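PDB 1R0K: 1-deoxy-D-xylulose 5-phosphate reductoisomerase from Zymomonas mobilis, which catalyses the NADPH-dependent rearrangement and reduction of 1-deoxy-D-xylulose 5-phosphate to 2-C-methyl-D-erythritol 4-phosphate, an early step of isoprenoid biosynthesis that requires a divalent metal cation. Local coordinates for residues Gly103-Leu111 / Leu365-Asn373; Lys125-Ile136 / Leu220-Gln230. One frame throughout, in Å; residues are numbered along the deposited sequence.

Contact 1: Gly103-Leu111 / Leu365-Asn373; sequences GCAGLKATL and LEDVFAIDN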
loop_
_atom_site.group_PDB
_atom_site.type_symbol
_atom_site.label_atom_id
_atom_site.label_comp_id
_atom_site.label_asym_id
_atom_site.label_seq_id
_atom_site.Cartn_x
_atom_site.Cartn_y
_atom_site.Cartn_z
ATOM N N GLY B 103 3.181 29.586 -5.311
ATOM C CA GLY B 103 2.507 30.814 -4.927
ATOM C C GLY B 103 1.225 31.095 -5.684
ATOM O O GLY B 103 0.834 30.333 -6.568
ATOM N N CYS B 104 0.561 32.189 -5.328
ATOM C CA CYS B 104 -0.672 32.563 -5.995
ATOM C C CYS B 104 -0.371 32.883 -7.449
ATOM O O CYS B 104 -1.269 32.891 -8.282
ATOM C CB CYS B 104 -1.309 33.781 -5.315
ATOM S SG CYS B 104 -2.096 33.405 -3.731
ATOM N N ALA B 105 0.899 33.137 -7.747
ATOM C CA ALA B 105 1.313 33.460 -9.110
ATOM C C ALA B 105 1.145 32.273 -10.055
ATOM O O ALA B 105 1.240 32.420 -11.271
ATOM C CB ALA B 105 2.758 33.933 -9.116
ATOM N N GLY B 106 0.891 31.098 -9.493
ATOM C CA GLY B 106 0.723 29.922 -10.324
ATOM C C GLY B 106 -0.727 29.515 -10.496
ATOM O O GLY B 106 -1.029 28.630 -11.296
ATOM N N LEU B 107 -1.627 30.164 -9.760
ATOM C CA LEU B 107 -3.053 29.836 -9.828
ATOM C C LEU B 107 -3.677 29.929 -11.223
ATOM O O LEU B 107 -4.344 28.993 -11.678
ATOM C CB LEU B 107 -3.845 30.723 -8.859
ATOM C CG LEU B 107 -3.618 30.499 -7.358
ATOM C CD1 LEU B 107 -4.462 31.487 -6.567
ATOM C CD2 LEU B 107 -3.982 29.066 -6.977
ATOM N N LYS B 108 -3.470 31.057 -11.893
ATOM C CA LYS B 108 -4.030 31.284 -13.223
ATOM C C LYS B 108 -3.648 30.235 -14.260
ATOM O O LYS B 108 -4.509 29.716 -14.968
ATOM C CB LYS B 108 -3.620 32.663 -13.736
ATOM C CG LYS B 108 -4.438 33.808 -13.178
ATOM C CD LYS B 108 -5.843 33.777 -13.735
ATOM C CE LYS B 108 -6.628 35.011 -13.324
ATOM N NZ LYS B 108 -7.987 35.010 -13.938
ATOM N N ALA B 109 -2.358 29.928 -14.357
ATOM C CA ALA B 109 -1.891 28.940 -15.325
ATOM C C ALA B 109 -2.376 27.549 -14.940
ATOM O O ALA B 109 -2.742 26.748 -15.802
ATOM C CB ALA B 109 -0.363 28.958 -15.403
ATOM N N THR B 110 -2.370 27.265 -13.642
ATOM C CA THR B 110 -2.807 25.963 -13.148
ATOM C C THR B 110 -4.272 25.740 -13.505
ATOM O O THR B 110 -4.640 24.690 -14.030
ATOM C CB THR B 110 -2.610 25.866 -11.618
ATOM O OG1 THR B 110 -1.214 25.986 -11.315
ATOM C CG2 THR B 110 -3.116 24.536 -11.088
ATOM N N LEU B 111 -5.109 26.735 -13.235
ATOM C CA LEU B 111 -6.524 26.613 -13.552
ATOM C C LEU B 111 -6.712 26.468 -15.057
ATOM O O LEU B 111 -7.525 25.663 -15.512
ATOM C CB LEU B 111 -7.297 27.833 -13.058
ATOM C CG LEU B 111 -8.790 27.829 -13.402
ATOM C CD1 LEU B 111 -9.413 26.502 -13.007
ATOM C CD2 LEU B 111 -9.479 28.984 -12.687
ATOM N N LEU B 365 -11.064 33.002 -9.240
ATOM C CA LEU B 365 -9.692 33.227 -8.800
ATOM C C LEU B 365 -9.525 34.691 -8.401
ATOM O O LEU B 365 -8.733 35.018 -7.513
ATOM C CB LEU B 365 -8.687 32.870 -9.906
ATOM C CG LEU B 365 -8.437 31.381 -10.167
ATOM C CD1 LEU B 365 -7.356 31.224 -11.231
ATOM C CD2 LEU B 365 -8.018 30.693 -8.870
ATOM N N GLU B 366 -10.275 35.576 -9.055
ATOM C CA GLU B 366 -10.193 36.994 -8.736
ATOM C C GLU B 366 -10.548 37.226 -7.266
ATOM O O GLU B 366 -9.929 38.059 -6.600
ATOM C CB GLU B 366 -11.121 37.802 -9.648
ATOM C CG GLU B 366 -10.678 37.829 -11.109
ATOM C CD GLU B 366 -10.462 36.437 -11.696
ATOM O OE1 GLU B 366 -11.426 35.635 -11.748
ATOM O OE2 GLU B 366 -9.318 36.143 -12.108
ATOM N N ASP B 367 -11.536 36.487 -6.761
ATOM C CA ASP B 367 -11.936 36.614 -5.358
ATOM C C ASP B 367 -10.818 36.088 -4.451
ATOM O O ASP B 367 -10.539 36.657 -3.398
ATOM C CB ASP B 367 -13.218 35.823 -5.064
ATOM C CG ASP B 367 -14.447 36.412 -5.738
ATOM O OD1 ASP B 367 -14.450 37.620 -6.044
ATOM O OD2 ASP B 367 -15.421 35.665 -5.945
ATOM N N VAL B 368 -10.188 34.993 -4.865
ATOM C CA VAL B 368 -9.106 34.408 -4.082
ATOM C C VAL B 368 -7.970 35.417 -3.912
ATOM O O VAL B 368 -7.493 35.640 -2.800
ATOM C CB VAL B 368 -8.569 33.127 -4.752
ATOM C CG1 VAL B 368 -7.369 32.581 -3.973
ATOM C CG2 VAL B 368 -9.679 32.079 -4.817
ATOM N N PHE B 369 -7.545 36.031 -5.012
ATOM C CA PHE B 369 -6.477 37.020 -4.959
ATOM C C PHE B 369 -6.853 38.157 -4.015
ATOM O O PHE B 369 -6.025 38.628 -3.235
ATOM C CB PHE B 369 -6.218 37.588 -6.351
ATOM C CG PHE B 369 -5.647 36.592 -7.311
ATOM C CD1 PHE B 369 -6.137 36.501 -8.609
ATOM C CD2 PHE B 369 -4.605 35.756 -6.928
ATOM C CE1 PHE B 369 -5.594 35.591 -9.510
ATOM C CE2 PHE B 369 -4.058 34.846 -7.821
ATOM C CZ PHE B 369 -4.554 34.763 -9.114
ATOM N N ALA B 370 -8.105 38.596 -4.087
ATOM C CA ALA B 370 -8.570 39.682 -3.231
ATOM C C ALA B 370 -8.518 39.256 -1.764
ATOM O O ALA B 370 -8.095 40.019 -0.899
ATOM C CB ALA B 370 -9.994 40.087 -3.618
ATOM N N ILE B 371 -8.954 38.034 -1.491
ATOM C CA ILE B 371 -8.945 37.509 -0.133
ATOM C C ILE B 371 -7.511 37.390 0.367
ATOM O O ILE B 371 -7.212 37.749 1.496
ATOM C CB ILE B 371 -9.610 36.127 -0.080
ATOM C CG1 ILE B 371 -11.096 36.273 -0.393
ATOM C CG2 ILE B 371 -9.386 35.480 1.284
ATOM C CD1 ILE B 371 -11.819 34.964 -0.531
ATOM N N ASP B 372 -6.622 36.890 -0.485
ATOM C CA ASP B 372 -5.221 36.738 -0.107
ATOM C C ASP B 372 -4.644 38.108 0.236
ATOM O O ASP B 372 -3.983 38.278 1.261
ATOM C CB ASP B 372 -4.416 36.128 -1.254
ATOM C CG ASP B 372 -2.993 35.779 -0.847
ATOM O OD1 ASP B 372 -2.793 34.707 -0.241
ATOM O OD2 ASP B 372 -2.075 36.579 -1.127
ATOM N N ASN B 373 -4.908 39.079 -0.635
ATOM C CA ASN B 373 -4.420 40.443 -0.455
ATOM C C ASN B 373 -4.904 41.058 0.848
ATOM O O ASN B 373 -4.113 41.582 1.630
ATOM C CB ASN B 373 -4.880 41.323 -1.622
ATOM C CG ASN B 373 -4.635 42.804 -1.368
ATOM O OD1 ASN B 373 -3.494 43.242 -1.245
ATOM N ND2 ASN B 373 -5.715 43.581 -1.281
#

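Contact 2: Lys125-Ile136 / Leu220-Gln230; sequences KESLVSAGGLMI and LELIEAFHLFQ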
loop_
_atom_site.group_PDB
_atom_site.type_symbol
_atom_site.label_atom_id
_atom_site.label_comp_id
_atom_site.label_asym_id
_atom_site.label_seq_id
_atom_site.Cartn_x
_atom_site.Cartn_y
_atom_site.Cartn_z
ATOM N N LYS B 125 0.691 24.423 -4.334
ATOM C CA LYS B 125 -0.129 24.261 -3.134
ATOM C C LYS B 125 -1.309 25.227 -2.986
ATOM O O LYS B 125 -2.361 24.848 -2.470
ATOM C CB LYS B 125 0.759 24.356 -1.891
ATOM C CG LYS B 125 1.869 23.315 -1.845
ATOM C CD LYS B 125 2.764 23.519 -0.628
ATOM C CE LYS B 125 3.831 22.441 -0.535
ATOM N NZ LYS B 125 4.782 22.510 -1.676
ATOM N N GLU B 126 -1.139 26.471 -3.422
ATOM C CA GLU B 126 -2.213 27.453 -3.306
ATOM C C GLU B 126 -3.476 26.994 -4.031
ATOM O O GLU B 126 -4.595 27.313 -3.618
ATOM C CB GLU B 126 -1.772 28.809 -3.869
ATOM C CG GLU B 126 -0.780 29.588 -3.004
ATOM C CD GLU B 126 0.588 28.932 -2.920
ATOM O OE1 GLU B 126 0.946 28.161 -3.840
ATOM O OE2 GLU B 126 1.315 29.209 -1.940
ATOM N N SER B 127 -3.291 26.239 -5.109
ATOM C CA SER B 127 -4.414 25.744 -5.888
ATOM C C SER B 127 -5.470 25.056 -5.029
ATOM O O SER B 127 -6.665 25.293 -5.209
ATOM C CB SER B 127 -3.924 24.778 -6.969
ATOM O OG SER B 127 -3.157 25.459 -7.941
ATOM N N LEU B 128 -5.044 24.214 -4.093
ATOM C CA LEU B 128 -6.005 23.511 -3.248
ATOM C C LEU B 128 -6.145 24.110 -1.854
ATOM O O LEU B 128 -7.186 23.981 -1.213
ATOM C CB LEU B 128 -5.639 22.030 -3.155
ATOM C CG LEU B 128 -5.609 21.331 -4.517
ATOM C CD1 LEU B 128 -5.310 19.851 -4.327
ATOM C CD2 LEU B 128 -6.941 21.525 -5.225
ATOM N N VAL B 129 -5.098 24.769 -1.380
ATOM C CA VAL B 129 -5.154 25.385 -0.065
ATOM C C VAL B 129 -6.040 26.623 -0.102
ATOM O O VAL B 129 -6.936 26.787 0.725
ATOM C CB VAL B 129 -3.753 25.810 0.417
ATOM C CG1 VAL B 129 -3.870 26.653 1.689
ATOM C CG2 VAL B 129 -2.901 24.584 0.682
ATOM N N SER B 130 -5.795 27.487 -1.078
ATOM C CA SER B 130 -6.547 28.729 -1.182
ATOM C C SER B 130 -7.742 28.687 -2.129
ATOM O O SER B 130 -8.752 29.345 -1.878
ATOM C CB SER B 130 -5.598 29.852 -1.596
ATOM O OG SER B 130 -4.499 29.924 -0.697
ATOM N N ALA B 131 -7.637 27.919 -3.208
ATOM C CA ALA B 131 -8.724 27.832 -4.178
ATOM C C ALA B 131 -9.198 26.399 -4.428
ATOM O O ALA B 131 -9.635 26.071 -5.533
ATOM C CB ALA B 131 -8.286 28.466 -5.487
ATOM N N GLY B 132 -9.119 25.559 -3.400
ATOM C CA GLY B 132 -9.531 24.169 -3.534
ATOM C C GLY B 132 -10.900 23.922 -4.148
ATOM O O GLY B 132 -11.037 23.108 -5.068
ATOM N N GLY B 133 -11.917 24.612 -3.637
ATOM C CA GLY B 133 -13.265 24.446 -4.153
ATOM C C GLY B 133 -13.376 24.728 -5.639
ATOM O O GLY B 133 -13.940 23.934 -6.390
ATOM N N LEU B 134 -12.830 25.863 -6.062
ATOM C CA LEU B 134 -12.855 26.263 -7.462
ATOM C C LEU B 134 -12.094 25.294 -8.358
ATOM O O LEU B 134 -12.563 24.937 -9.438
ATOM C CB LEU B 134 -12.250 27.658 -7.616
ATOM C CG LEU B 134 -12.970 28.778 -6.872
ATOM C CD1 LEU B 134 -12.184 30.072 -7.035
ATOM C CD2 LEU B 134 -14.381 28.933 -7.411
ATOM N N MET B 135 -10.915 24.877 -7.908
ATOM C CA MET B 135 -10.090 23.956 -8.678
ATOM C C MET B 135 -10.773 22.606 -8.860
ATOM O O MET B 135 -10.826 22.078 -9.966
ATOM C CB MET B 135 -8.735 23.763 -7.995
ATOM C CG MET B 135 -7.868 25.015 -7.992
ATOM S SD MET B 135 -7.326 25.507 -9.652
ATOM C CE MET B 135 -6.362 26.998 -9.275
ATOM N N ILE B 136 -11.296 22.045 -7.775
ATOM C CA ILE B 136 -11.971 20.759 -7.867
ATOM C C ILE B 136 -13.219 20.893 -8.739
ATOM O O ILE B 136 -13.584 19.963 -9.453
ATOM C CB ILE B 136 -12.355 20.223 -6.471
ATOM C CG1 ILE B 136 -11.090 20.006 -5.636
ATOM C CG2 ILE B 136 -13.129 18.913 -6.607
ATOM C CD1 ILE B 136 -10.056 19.105 -6.298
ATOM N N LEU B 220 -1.644 22.623 6.125
ATOM C CA LEU B 220 -1.962 22.944 4.739
ATOM C C LEU B 220 -2.130 21.661 3.933
ATOM O O LEU B 220 -2.979 21.576 3.046
ATOM C CB LEU B 220 -0.861 23.818 4.136
ATOM C CG LEU B 220 -0.627 25.125 4.903
ATOM C CD1 LEU B 220 0.543 25.876 4.300
ATOM C CD2 LEU B 220 -1.885 25.972 4.864
ATOM N N GLU B 221 -1.315 20.662 4.248
ATOM C CA GLU B 221 -1.401 19.379 3.569
ATOM C C GLU B 221 -2.753 18.733 3.846
ATOM O O GLU B 221 -3.336 18.095 2.976
ATOM C CB GLU B 221 -0.269 18.461 4.038
ATOM C CG GLU B 221 1.053 18.766 3.366
ATOM C CD GLU B 221 2.207 17.995 3.968
ATOM O OE1 GLU B 221 1.985 16.863 4.433
ATOM O OE2 GLU B 221 3.341 18.521 3.958
ATOM N N LEU B 222 -3.251 18.903 5.065
ATOM C CA LEU B 222 -4.540 18.343 5.440
ATOM C C LEU B 222 -5.637 18.995 4.611
ATOM O O LEU B 222 -6.561 18.329 4.137
ATOM C CB LEU B 222 -4.810 18.597 6.921
ATOM C CG LEU B 222 -6.191 18.200 7.428
ATOM C CD1 LEU B 222 -6.411 16.707 7.240
ATOM C CD2 LEU B 222 -6.309 18.580 8.898
ATOM N N ILE B 223 -5.534 20.308 4.447
ATOM C CA ILE B 223 -6.524 21.042 3.683
ATOM C C ILE B 223 -6.514 20.551 2.244
ATOM O O ILE B 223 -7.562 20.258 1.678
ATOM C CB ILE B 223 -6.244 22.556 3.736
ATOM C CG1 ILE B 223 -6.480 23.062 5.162
ATOM C CG2 ILE B 223 -7.144 23.298 2.752
ATOM C CD1 ILE B 223 -6.119 24.514 5.369
ATOM N N GLU B 224 -5.324 20.437 1.665
ATOM C CA GLU B 224 -5.195 19.960 0.293
ATOM C C GLU B 224 -5.766 18.558 0.143
ATOM O O GLU B 224 -6.463 18.266 -0.831
ATOM C CB GLU B 224 -3.731 19.925 -0.124
ATOM C CG GLU B 224 -3.045 21.264 -0.180
ATOM C CD GLU B 224 -1.580 21.119 -0.545
ATOM O OE1 GLU B 224 -0.759 20.876 0.372
ATOM O OE2 GLU B 224 -1.259 21.224 -1.750
ATOM N N ALA B 225 -5.451 17.690 1.104
ATOM C CA ALA B 225 -5.926 16.309 1.075
ATOM C C ALA B 225 -7.445 16.258 1.114
ATOM O O ALA B 225 -8.076 15.434 0.445
ATOM C CB ALA B 225 -5.351 15.535 2.253
ATOM N N PHE B 226 -8.034 17.142 1.908
ATOM C CA PHE B 226 -9.482 17.189 2.038
ATOM C C PHE B 226 -10.158 17.427 0.686
ATOM O O PHE B 226 -11.165 16.796 0.371
ATOM C CB PHE B 226 -9.877 18.291 3.024
ATOM C CG PHE B 226 -11.364 18.492 3.150
ATOM C CD1 PHE B 226 -12.163 17.539 3.779
ATOM C CD2 PHE B 226 -11.977 19.617 2.605
ATOM C CE1 PHE B 226 -13.544 17.702 3.860
ATOM C CE2 PHE B 226 -13.355 19.787 2.677
ATOM C CZ PHE B 226 -14.131 18.826 3.303
ATOM N N HIS B 227 -9.604 18.334 -0.113
ATOM C CA HIS B 227 -10.182 18.634 -1.419
ATOM C C HIS B 227 -9.855 17.562 -2.446
ATOM O O HIS B 227 -10.676 17.239 -3.290
ATOM C CB HIS B 227 -9.699 19.995 -1.921
ATOM C CG HIS B 227 -10.374 21.151 -1.252
ATOM N ND1 HIS B 227 -9.761 21.913 -0.279
ATOM C CD2 HIS B 227 -11.622 21.658 -1.397
ATOM C CE1 HIS B 227 -10.603 22.840 0.144
ATOM N NE2 HIS B 227 -11.738 22.706 -0.518
ATOM N N LEU B 228 -8.654 17.007 -2.369
ATOM C CA LEU B 228 -8.245 15.968 -3.306
ATOM C C LEU B 228 -9.039 14.676 -3.190
ATOM O O LEU B 228 -9.419 14.082 -4.199
ATOM C CB LEU B 228 -6.774 15.617 -3.100
ATOM C CG LEU B 228 -5.702 16.559 -3.633
ATOM C CD1 LEU B 228 -4.356 16.189 -3.016
ATOM C CD2 LEU B 228 -5.654 16.468 -5.151
ATOM N N PHE B 229 -9.287 14.237 -1.965
ATOM C CA PHE B 229 -9.951 12.967 -1.764
ATOM C C PHE B 229 -11.430 12.972 -1.413
ATOM O O PHE B 229 -12.071 11.926 -1.390
ATOM C CB PHE B 229 -9.101 12.161 -0.780
ATOM C CG PHE B 229 -7.672 12.032 -1.238
ATOM C CD1 PHE B 229 -7.366 11.295 -2.381
ATOM C CD2 PHE B 229 -6.657 12.750 -0.618
ATOM C CE1 PHE B 229 -6.069 11.285 -2.908
ATOM C CE2 PHE B 229 -5.354 12.750 -1.134
ATOM C CZ PHE B 229 -5.061 12.019 -2.281
ATOM N N GLN B 230 -11.967 14.154 -1.152
ATOM C CA GLN B 230 -13.395 14.304 -0.896
ATOM C C GLN B 230 -14.052 13.368 0.116
ATOM O O GLN B 230 -15.159 12.887 -0.118
ATOM C CB GLN B 230 -14.137 14.192 -2.232
ATOM C CG GLN B 230 -13.607 15.132 -3.314
ATOM C CD GLN B 230 -14.112 16.560 -3.167
ATOM O OE1 GLN B 230 -15.283 16.844 -3.425
ATOM N NE2 GLN B 230 -13.231 17.465 -2.752
#

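Contact 1: Gly103-Leu111 / Leu365-Asn373
A salt bridge of 2.5 Å joins Lys108 NZ to Glu366 OE2 on the solvent-exposed side of the contact, where the start of helix 107-115, part of the NADPH-binding Rossmann-like domain, packs against the start of the C-terminal helix 365-385. The short helical segments run nearly antiparallel, at 155°, with axes 11.6 Å apart. NZ reaches the syn side of the carboxylate, 22° out of its plane, and the lysine chain runs nearly perpendicular to the glutamate; Lys108 is bent at chi2 (-70°), as is Glu366, which curls their charged ends toward each other.

Beneath this bridge the contact is mostly apolar. Leu365 inserts its CD1 branch beside the other helix. It lies alongside Leu111, the two leucines pointing opposite ways, and Leu111 CD2 lies 3.4 Å from Leu365 CD1, tighter than usual for two carbons. Leu107 uses its CD1 branch, which lies 4.0 Å from Val368 CG1 and 3.6 Å from Phe369 CE2, so one methyl group meets two consecutive residues of helix 365-385.

Phe369 presents its ring edge: Lys108 CE lies near the ring plane by CE1, and Cys104 O near it by CE2. At the far end Cys104 SG sits beside the carboxylate of Asp372, whose OD2 is salt-bridged to Arg376. The aromatic edge closes on the 3-10 segment with Phe369 CE2 3.4 Å from Cys104 O.

Contact 2: Lys125-Ile136 / Leu220-Gln230
His227 packs as a knob into the hole formed by Leu128, Gly132, Gly133 and Ile136, joining helix 216-229 to the two helices, 126-129 and 132-142, that follow the Rossmann-like strand 119-122. The axes of segments 132-136 and 220-229 lie 9.9 Å apart in a roughly parallel pairing, inclined by 29°. Gly132 permits the close fit: its CA stands 3.8 Å from the centroid of the imidazole, only 5° off the normal, a CH-pi contact over the face. Phe226 CD2 lies over the centre of the opposite face, so both faces of the ring are covered, the second by a neighbour in its own helix. Its ND1 makes a weak bond back to Ile223 O. Ile136 closes the hole through CG1 and CD1, the latter 3.6 Å from His227 O.

The tight part continues along helix 126-129. Leu128 meets Leu228 nearly perpendicularly, with Leu128 CD1 3.4 Å from Leu228 CG, closer than ordinary carbon contact. Val129 divides its branches: CG1 faces Leu220 CD2 at 3.8 Å, while CG2 presses on the aliphatic part of Glu224, 3.4 Å from its CG. The Glu224 chain continues straight on through CG to CD, carrying its carboxylate past Val129 toward Lys125.

The margins are looser. At one, exposed Lys125 meets Glu224 OE2 through its CA and the start of its side chain, whereas its NZ lies 6.1 Å from Glu224 OE1 and makes a long, weak ion pair with Asp150, a predicted manganese ligand. On the open side of the hole lies exposed Gly133. At the other end Ile136 touches partly exposed Gln230 loosely, through CG2 alone. That amide is held within its own turn, where Gln230 NE2 donates to His227 O at 2.6 Å, tilted 25° from the carbonyl plane.

In the fold
The two contacts lie 13 Å apart between centres and meet at helix 126-129, which belongs to contact 2 and is touched by contact 1. Contact 1 reaches it through Leu107, whose CD2 lies 3.5 Å from Ser127 N. Contact 1 joins the Rossmann-like part to the C-terminal helix 365-385, and contact 2 joins it to helix 216-229, in the part that carries predicted metal and substrate residues. Predicted ligand positions cluster here: Glu126 for NADPH, with OE1 3.0 Å from Gly103 N in a weak hydrogen bond, Lys125 for the substrate, and Glu221 for substrate and manganese. The side chain of Leu107 is about 4 Å from that of Asn124, another predicted NADPH residue.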